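Conserved hypothetical alanine RICH protein (Mycobacterium tuberculosis, PDB 2IB0) is of unknown function but folds as a four-helix bundle of the ferritin-like clan and forms a two-chain assembly. Local coordinates at residues E107-A111 with S137-A141; Q61-R65 with A133-S137; V51-D57 with R143-V147. All coordinates share one frame; numbering follows the deposited sequence.

Contact 1: E107-A111 with S137-A141; sequences ENDGA and SAVMA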
# COMPACT_ATOMS: atom_id res chain seq x y z
N GLU A 107 -1.28 -2.89 -11.75
CA GLU A 107 -1.25 -2.77 -10.29
C GLU A 107 -1.58 -1.36 -9.86
O GLU A 107 -2.31 -1.16 -8.91
CB GLU A 107 0.13 -3.20 -9.80
CG GLU A 107 0.41 -4.74 -9.99
CD GLU A 107 -0.63 -5.71 -9.31
OE1 GLU A 107 -1.42 -5.32 -8.41
OE2 GLU A 107 -0.63 -6.90 -9.68
N ASN A 108 -0.99 -0.37 -10.56
CA ASN A 108 -1.32 1.03 -10.36
C ASN A 108 -2.79 1.34 -10.62
O ASN A 108 -3.40 2.05 -9.84
CB ASN A 108 -0.40 1.94 -11.20
CG ASN A 108 1.02 2.05 -10.63
OD1 ASN A 108 1.96 2.47 -11.31
ND2 ASN A 108 1.16 1.70 -9.39
N ASP A 109 -3.37 0.83 -11.71
CA ASP A 109 -4.80 0.98 -11.94
C ASP A 109 -5.63 0.30 -10.81
O ASP A 109 -6.71 0.76 -10.44
CB ASP A 109 -5.21 0.32 -13.29
CG ASP A 109 -4.78 1.14 -14.54
OD1 ASP A 109 -4.37 2.32 -14.43
OD2 ASP A 109 -4.90 0.57 -15.67
N GLY A 110 -5.14 -0.84 -10.30
CA GLY A 110 -5.81 -1.53 -9.20
C GLY A 110 -5.75 -0.73 -7.89
O GLY A 110 -6.75 -0.69 -7.13
N ALA A 111 -4.60 -0.12 -7.58
CA ALA A 111 -4.51 0.81 -6.43
C ALA A 111 -5.55 1.93 -6.54
O ALA A 111 -6.30 2.22 -5.61
CB ALA A 111 -3.10 1.42 -6.32
N SER A 137 -1.68 -4.17 -4.08
CA SER A 137 -1.54 -3.65 -5.44
C SER A 137 -0.28 -2.77 -5.51
O SER A 137 0.52 -2.89 -6.41
CB SER A 137 -2.78 -2.80 -5.80
OG SER A 137 -3.97 -3.56 -5.89
N ALA A 138 -0.14 -1.87 -4.54
CA ALA A 138 1.08 -1.04 -4.37
C ALA A 138 2.38 -1.81 -4.15
O ALA A 138 3.40 -1.44 -4.67
CB ALA A 138 0.88 -0.11 -3.24
N VAL A 139 2.36 -2.82 -3.29
CA VAL A 139 3.53 -3.67 -3.07
C VAL A 139 3.81 -4.44 -4.39
O VAL A 139 4.97 -4.50 -4.86
CB VAL A 139 3.31 -4.57 -1.86
CG1 VAL A 139 4.31 -5.72 -1.84
CG2 VAL A 139 3.39 -3.72 -0.51
N MET A 140 2.77 -4.95 -5.05
CA MET A 140 2.99 -5.63 -6.35
C MET A 140 3.66 -4.75 -7.40
O MET A 140 4.58 -5.22 -8.10
CB MET A 140 1.70 -6.24 -6.93
CG MET A 140 1.35 -7.66 -6.44
SD MET A 140 2.63 -8.97 -6.61
CE MET A 140 3.31 -8.49 -8.06
N ALA A 141 3.17 -3.52 -7.56
CA ALA A 141 3.77 -2.52 -8.46
C ALA A 141 5.24 -2.25 -8.12
O ALA A 141 6.08 -2.16 -9.04
CB ALA A 141 2.94 -1.17 -8.48
O HOH W 1 -4.75 -4.51 -8.11

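Contact 2: Q61-R65 with A133-S137; sequences QHRHR and ALTES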
# COMPACT_ATOMS: atom_id res chain seq x y z
N GLN A 61 -3.07 -14.04 -5.78
CA GLN A 61 -3.55 -12.85 -5.05
C GLN A 61 -4.79 -12.17 -5.71
O GLN A 61 -5.78 -11.86 -5.04
CB GLN A 61 -2.42 -11.85 -4.88
CG GLN A 61 -2.83 -10.57 -4.19
CD GLN A 61 -1.65 -9.59 -4.11
OE1 GLN A 61 -1.50 -8.69 -4.94
NE2 GLN A 61 -0.78 -9.82 -3.15
N HIS A 62 -4.71 -11.95 -7.02
CA HIS A 62 -5.85 -11.39 -7.73
C HIS A 62 -7.05 -12.33 -7.83
O HIS A 62 -8.17 -11.88 -7.67
CB HIS A 62 -5.47 -10.93 -9.11
CG HIS A 62 -4.56 -9.77 -9.11
ND1 HIS A 62 -5.00 -8.49 -8.85
CD2 HIS A 62 -3.22 -9.68 -9.30
CE1 HIS A 62 -3.96 -7.66 -8.88
NE2 HIS A 62 -2.88 -8.36 -9.18
N ARG A 63 -6.83 -13.61 -8.12
CA ARG A 63 -7.94 -14.55 -8.25
C ARG A 63 -8.69 -14.67 -6.93
O ARG A 63 -9.92 -14.64 -6.93
CB ARG A 63 -7.50 -15.93 -8.75
CG ARG A 63 -7.16 -15.95 -10.21
CD ARG A 63 -6.41 -17.18 -10.55
NE ARG A 63 -6.36 -17.30 -11.99
CZ ARG A 63 -5.39 -17.89 -12.68
NH1 ARG A 63 -4.35 -18.43 -12.05
NH2 ARG A 63 -5.47 -17.94 -14.02
N HIS A 64 -7.93 -14.71 -5.83
CA HIS A 64 -8.49 -14.81 -4.50
C HIS A 64 -9.28 -13.53 -4.15
O HIS A 64 -10.39 -13.61 -3.66
CB HIS A 64 -7.39 -15.09 -3.45
CG HIS A 64 -7.91 -15.36 -2.07
ND1 HIS A 64 -8.16 -14.36 -1.15
CD2 HIS A 64 -8.23 -16.52 -1.44
CE1 HIS A 64 -8.62 -14.88 -0.03
NE2 HIS A 64 -8.67 -16.20 -0.17
N ARG A 65 -8.68 -12.36 -4.38
CA ARG A 65 -9.36 -11.09 -4.17
C ARG A 65 -10.67 -11.00 -4.96
O ARG A 65 -11.70 -10.63 -4.41
CB ARG A 65 -8.45 -9.95 -4.60
CG ARG A 65 -8.95 -8.60 -4.20
CD ARG A 65 -8.04 -7.54 -4.75
NE ARG A 65 -6.73 -7.58 -4.13
CZ ARG A 65 -5.60 -7.19 -4.72
NH1 ARG A 65 -5.64 -6.74 -5.97
NH2 ARG A 65 -4.44 -7.26 -4.07
N ALA A 133 -6.29 -4.67 -0.14
CA ALA A 133 -6.21 -4.78 -1.59
C ALA A 133 -5.40 -3.63 -2.20
O ALA A 133 -4.58 -3.85 -3.12
CB ALA A 133 -7.61 -4.85 -2.19
N LEU A 134 -5.58 -2.41 -1.67
CA LEU A 134 -4.85 -1.27 -2.17
C LEU A 134 -3.33 -1.42 -1.89
O LEU A 134 -2.47 -1.19 -2.76
CB LEU A 134 -5.37 -0.01 -1.46
CG LEU A 134 -5.13 1.43 -1.95
CD1 LEU A 134 -5.35 2.36 -0.83
CD2 LEU A 134 -3.78 1.69 -2.52
N THR A 135 -3.02 -1.80 -0.65
CA THR A 135 -1.63 -2.00 -0.22
C THR A 135 -0.94 -3.13 -0.99
O THR A 135 0.22 -2.97 -1.41
CB THR A 135 -1.59 -2.29 1.25
OG1 THR A 135 -1.99 -1.09 1.96
CG2 THR A 135 -0.19 -2.71 1.70
N GLU A 136 -1.65 -4.24 -1.21
CA GLU A 136 -1.12 -5.35 -2.00
C GLU A 136 -0.79 -4.97 -3.46
O GLU A 136 0.23 -5.45 -3.98
CB GLU A 136 -2.06 -6.56 -1.98
CG GLU A 136 -2.11 -7.19 -0.57
CD GLU A 136 -3.14 -8.29 -0.46
OE1 GLU A 136 -4.01 -8.45 -1.35
OE2 GLU A 136 -3.10 -9.03 0.54
N SER A 137 -1.68 -4.17 -4.08
CA SER A 137 -1.54 -3.65 -5.44
C SER A 137 -0.28 -2.77 -5.51
O SER A 137 0.52 -2.89 -6.41
CB SER A 137 -2.78 -2.80 -5.80
OG SER A 137 -3.97 -3.56 -5.89
O HOH W 2 1.28 -7.71 -2.83
O HOH W 3 -6.63 -8.72 -1.37
O HOH W 1 -4.75 -4.51 -8.11

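Contact 3: V51-D57 with R143-V147; sequences VNFLVAD and RWNRV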
# COMPACT_ATOMS: atom_id res chain seq x y z
N VAL A 51 10.83 -14.50 -13.56
CA VAL A 51 9.81 -13.84 -12.75
C VAL A 51 8.54 -14.70 -12.67
O VAL A 51 7.46 -14.18 -12.40
CB VAL A 51 9.43 -12.43 -13.33
CG1 VAL A 51 10.62 -11.49 -13.33
CG2 VAL A 51 8.84 -12.57 -14.74
N ASN A 52 8.63 -15.99 -12.94
CA ASN A 52 7.38 -16.72 -12.76
C ASN A 52 6.88 -17.03 -11.39
O ASN A 52 5.69 -17.24 -11.22
CB ASN A 52 6.81 -17.69 -13.87
CG ASN A 52 7.75 -17.97 -15.05
OD1 ASN A 52 7.78 -17.20 -16.07
ND2 ASN A 52 8.40 -19.15 -15.01
N PHE A 53 7.76 -16.97 -10.40
CA PHE A 53 7.36 -16.89 -8.99
C PHE A 53 6.48 -15.66 -8.74
O PHE A 53 5.49 -15.76 -8.06
CB PHE A 53 8.59 -16.80 -8.06
CG PHE A 53 9.25 -18.15 -7.75
CD1 PHE A 53 8.47 -19.32 -7.54
CD2 PHE A 53 10.66 -18.24 -7.63
CE1 PHE A 53 9.09 -20.56 -7.25
CE2 PHE A 53 11.29 -19.47 -7.33
CZ PHE A 53 10.50 -20.63 -7.15
N LEU A 54 6.86 -14.52 -9.32
CA LEU A 54 6.13 -13.25 -9.20
C LEU A 54 4.76 -13.31 -9.90
O LEU A 54 3.73 -12.93 -9.33
CB LEU A 54 7.01 -12.10 -9.71
CG LEU A 54 6.63 -10.60 -9.60
CD1 LEU A 54 6.19 -10.24 -8.20
CD2 LEU A 54 7.74 -9.61 -10.10
N VAL A 55 4.75 -13.82 -11.13
CA VAL A 55 3.52 -13.95 -11.88
C VAL A 55 2.56 -14.86 -11.13
O VAL A 55 1.41 -14.47 -10.94
CB VAL A 55 3.75 -14.52 -13.31
CG1 VAL A 55 2.38 -14.83 -13.99
CG2 VAL A 55 4.59 -13.54 -14.17
N ALA A 56 3.00 -16.05 -10.73
CA ALA A 56 2.14 -16.97 -9.98
C ALA A 56 1.54 -16.31 -8.73
O ALA A 56 0.33 -16.43 -8.47
CB ALA A 56 2.88 -18.25 -9.58
N ASP A 57 2.41 -15.66 -7.94
CA ASP A 57 2.03 -14.90 -6.75
C ASP A 57 0.95 -13.87 -7.07
O ASP A 57 -0.05 -13.80 -6.39
CB ASP A 57 3.24 -14.11 -6.22
CG ASP A 57 4.15 -14.90 -5.30
OD1 ASP A 57 3.83 -16.08 -4.97
OD2 ASP A 57 5.20 -14.31 -4.90
N ARG A 143 7.32 -4.27 -6.66
CA ARG A 143 8.05 -5.49 -7.06
C ARG A 143 8.32 -5.58 -8.58
O ARG A 143 9.38 -6.00 -9.00
CB ARG A 143 7.28 -6.73 -6.59
CG ARG A 143 7.24 -6.80 -5.11
CD ARG A 143 6.48 -8.01 -4.52
NE ARG A 143 7.18 -9.25 -4.84
CZ ARG A 143 6.65 -10.49 -4.84
NH1 ARG A 143 5.36 -10.71 -4.54
NH2 ARG A 143 7.43 -11.52 -5.17
N TRP A 144 7.36 -5.20 -9.41
CA TRP A 144 7.57 -5.17 -10.86
C TRP A 144 8.48 -4.04 -11.33
O TRP A 144 9.21 -4.20 -12.30
CB TRP A 144 6.23 -5.13 -11.61
CG TRP A 144 5.55 -6.45 -11.62
CD1 TRP A 144 4.48 -6.85 -10.85
CD2 TRP A 144 5.88 -7.58 -12.47
NE1 TRP A 144 4.14 -8.17 -11.16
CE2 TRP A 144 4.97 -8.63 -12.16
CE3 TRP A 144 6.85 -7.79 -13.47
CZ2 TRP A 144 5.01 -9.90 -12.81
CZ3 TRP A 144 6.89 -9.06 -14.13
CH2 TRP A 144 5.97 -10.09 -13.78
N ASN A 145 8.45 -2.90 -10.62
CA ASN A 145 9.34 -1.80 -10.87
C ASN A 145 10.80 -2.16 -10.53
O ASN A 145 11.73 -1.69 -11.17
CB ASN A 145 8.92 -0.60 -10.05
CG ASN A 145 8.01 0.35 -10.81
OD1 ASN A 145 6.96 0.81 -10.28
ND2 ASN A 145 8.41 0.69 -12.04
N ARG A 146 10.96 -2.97 -9.50
CA ARG A 146 12.25 -3.51 -9.12
C ARG A 146 12.75 -4.47 -10.22
O ARG A 146 13.93 -4.47 -10.54
CB ARG A 146 12.14 -4.22 -7.78
CG ARG A 146 13.44 -4.59 -7.14
CD ARG A 146 13.17 -4.90 -5.65
NE ARG A 146 12.86 -3.68 -4.89
CZ ARG A 146 11.89 -3.55 -3.96
NH1 ARG A 146 11.09 -4.55 -3.65
NH2 ARG A 146 11.73 -2.38 -3.36
N VAL A 147 11.85 -5.28 -10.79
CA VAL A 147 12.19 -6.06 -11.98
C VAL A 147 12.66 -5.16 -13.15
O VAL A 147 13.75 -5.38 -13.71
CB VAL A 147 11.02 -7.02 -12.38
CG1 VAL A 147 11.33 -7.74 -13.71
CG2 VAL A 147 10.80 -8.06 -11.27

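Contact 1: E107-A111 with S137-A141
E107 lies against M140, A141 and S137 and gives the largest single share of the buried surface. Its CB lies 3.7 Å from A141 CB, and its CD rests 3.4 Å from M140 CB, putting the acid group against the base of the methionine side chain. M140 also packs on L54, A58 and Q61 of helix 52-75. A bend at chi2 (-57°) turns the E107 carboxylate along the M140 and S137 side of helix 124-150, with OE1 3.4 Å from S137 CA. The CB of N108 points away from that helix, but its amide swings back, ND2 lying 3.5 Å from A141 CB.

Small residues account for the close backbone approach. The axes of segments 107-111 and 137-141 come within 8.2 Å at an antiparallel 159°, and where S137 crosses, its CB sits 3.5 Å from E107 O. G110 and A111 add little bulk at this point.

No hydrogen bond passes directly from one segment to the other. The polar link is water 1, held 2.5 Å from S137 OG and giving a weak bond to E107 OE1. S137 OG also lies within bonding range of A133 O, one turn earlier, while E107 OE2 is hydrogen-bonded to Y40 OH and H62 NE2. Two other helices of the bundle thus reach the same carboxylate.

The chemistry implies a buried acid held by carbon packing along its stem and, at OE2, by two hydrogen bonds, which probably limits its rotation. This is consistent with the polar interior known from ferritin-like bundles, though it establishes no activity here.

Contact 2: Q61-R65 with A133-S137
R65 reaches across to E136 through a salt bridge, NH2 to OE1 at 3.0 Å. The bond is nearly straight, 169° at the hydrogen; it uses the anti lone pair of OE1 and lies close to the guanidinium plane. Water 3 closes a second route between the same two side chains, accepting from R65 NE at 3.0 Å and donating to E136 OE1 at 2.6 Å, so that OE1 takes two donors. The remaining nitrogen, NH1, is turned to a salt bridge with E33 of helix 18-46, whose other carboxylate oxygen bonds H62 ND1. NH1 also gives a weak bond to water 1, itself hydrogen-bonded to S137 OG, which has A133 O within bonding range as well. A133 CB covers one face of the guanidinium, 3.5 Å from R65 NE.

These groups span two antiparallel helices of the four-helix bundle, 52-75 and 124-150, whose local axes come no closer than 11.9 Å. That spacing is bridged by long side chains: R65 starts with CG anti to its backbone N (chi1 -170°) and remains extended until it bends at chi3.

One turn earlier, Q61 lays its amide over the E136 side chain, amide and carboxylate planes only 8° apart and stacked, with OE1 3.7 Å from E136 CB. Its NE2 donates to water 2 at 3.0 Å, and that water donates in turn to E136 O at 2.7 Å.

Contact 3: V51-D57 with R143-V147
The indole of W144 carries L54 CD2 over one face, 3.6 Å from the centroid of the six-membered ring and 13° off its normal, which meets the criterion for a CH-pi contact. V55 CG2 approaches at the ring edge, 3.7 Å from W144 CH2, and V51 CG2 reaches that same ring corner obliquely. A second flat group, the guanidinium of R143, has the other methyl of L54 above its centre, with CD1 3.4 Å from R143 CZ; at its edge lies D57 OD2. L54 is therefore a fork with one prong on an aromatic face and the other on a cationic one: chi1 (-174°) sends CG across to the other helix, and chi2 (50°) splits the methyls between the two flat groups.

The ion pair beside it is long: D57 OD2 is 3.6 Å from both R143 NH1 and R143 NH2, without a hydrogen bond, and the carboxylate is well inclined to the guanidinium plane.

Valines complete the carbon surface. V147 splits its branches, CG2 lying 3.6 Å from L54 CD2 and CG1 lying 3.8 Å from V51 CG1. V51 occupies the N-cap position of helix 52-75, so the contact fastens the start of that helix to the last part of helix 124-150. W144 also packs on A100, A103 and V104 of helix 96-120 and on V43 of helix 18-46, while R143 meets R146 of the second subunit.

Apolar packing thus does most of the joining toward this end of the four-helix bundle, and the D57-R143 pair, long and without a hydrogen bond, probably adds only a weak electrostatic attraction.

How the contacts relate
From the N terminus, helix 52-75 contributes 51-57 and then 61-65, helix 96-120 contributes 107-111, and helix 124-150 returns to all three: 133-137 to 61-65, 137-141 to 107-111 and 143-147 to 51-57. Contact 3 closes the longest loop, from 51-57 to 143-147, and encloses both others. Contact 2 closes the loop from 61-65 to 133-137, and contact 1 the shorter one from 107-111 to 137-141. These two end on the same stretch, sharing S137 and water 1; their centres are about 8 Å apart. Helix 124-150 is thus tied to two helices of the bundle, and all three contacts also touch the second subunit.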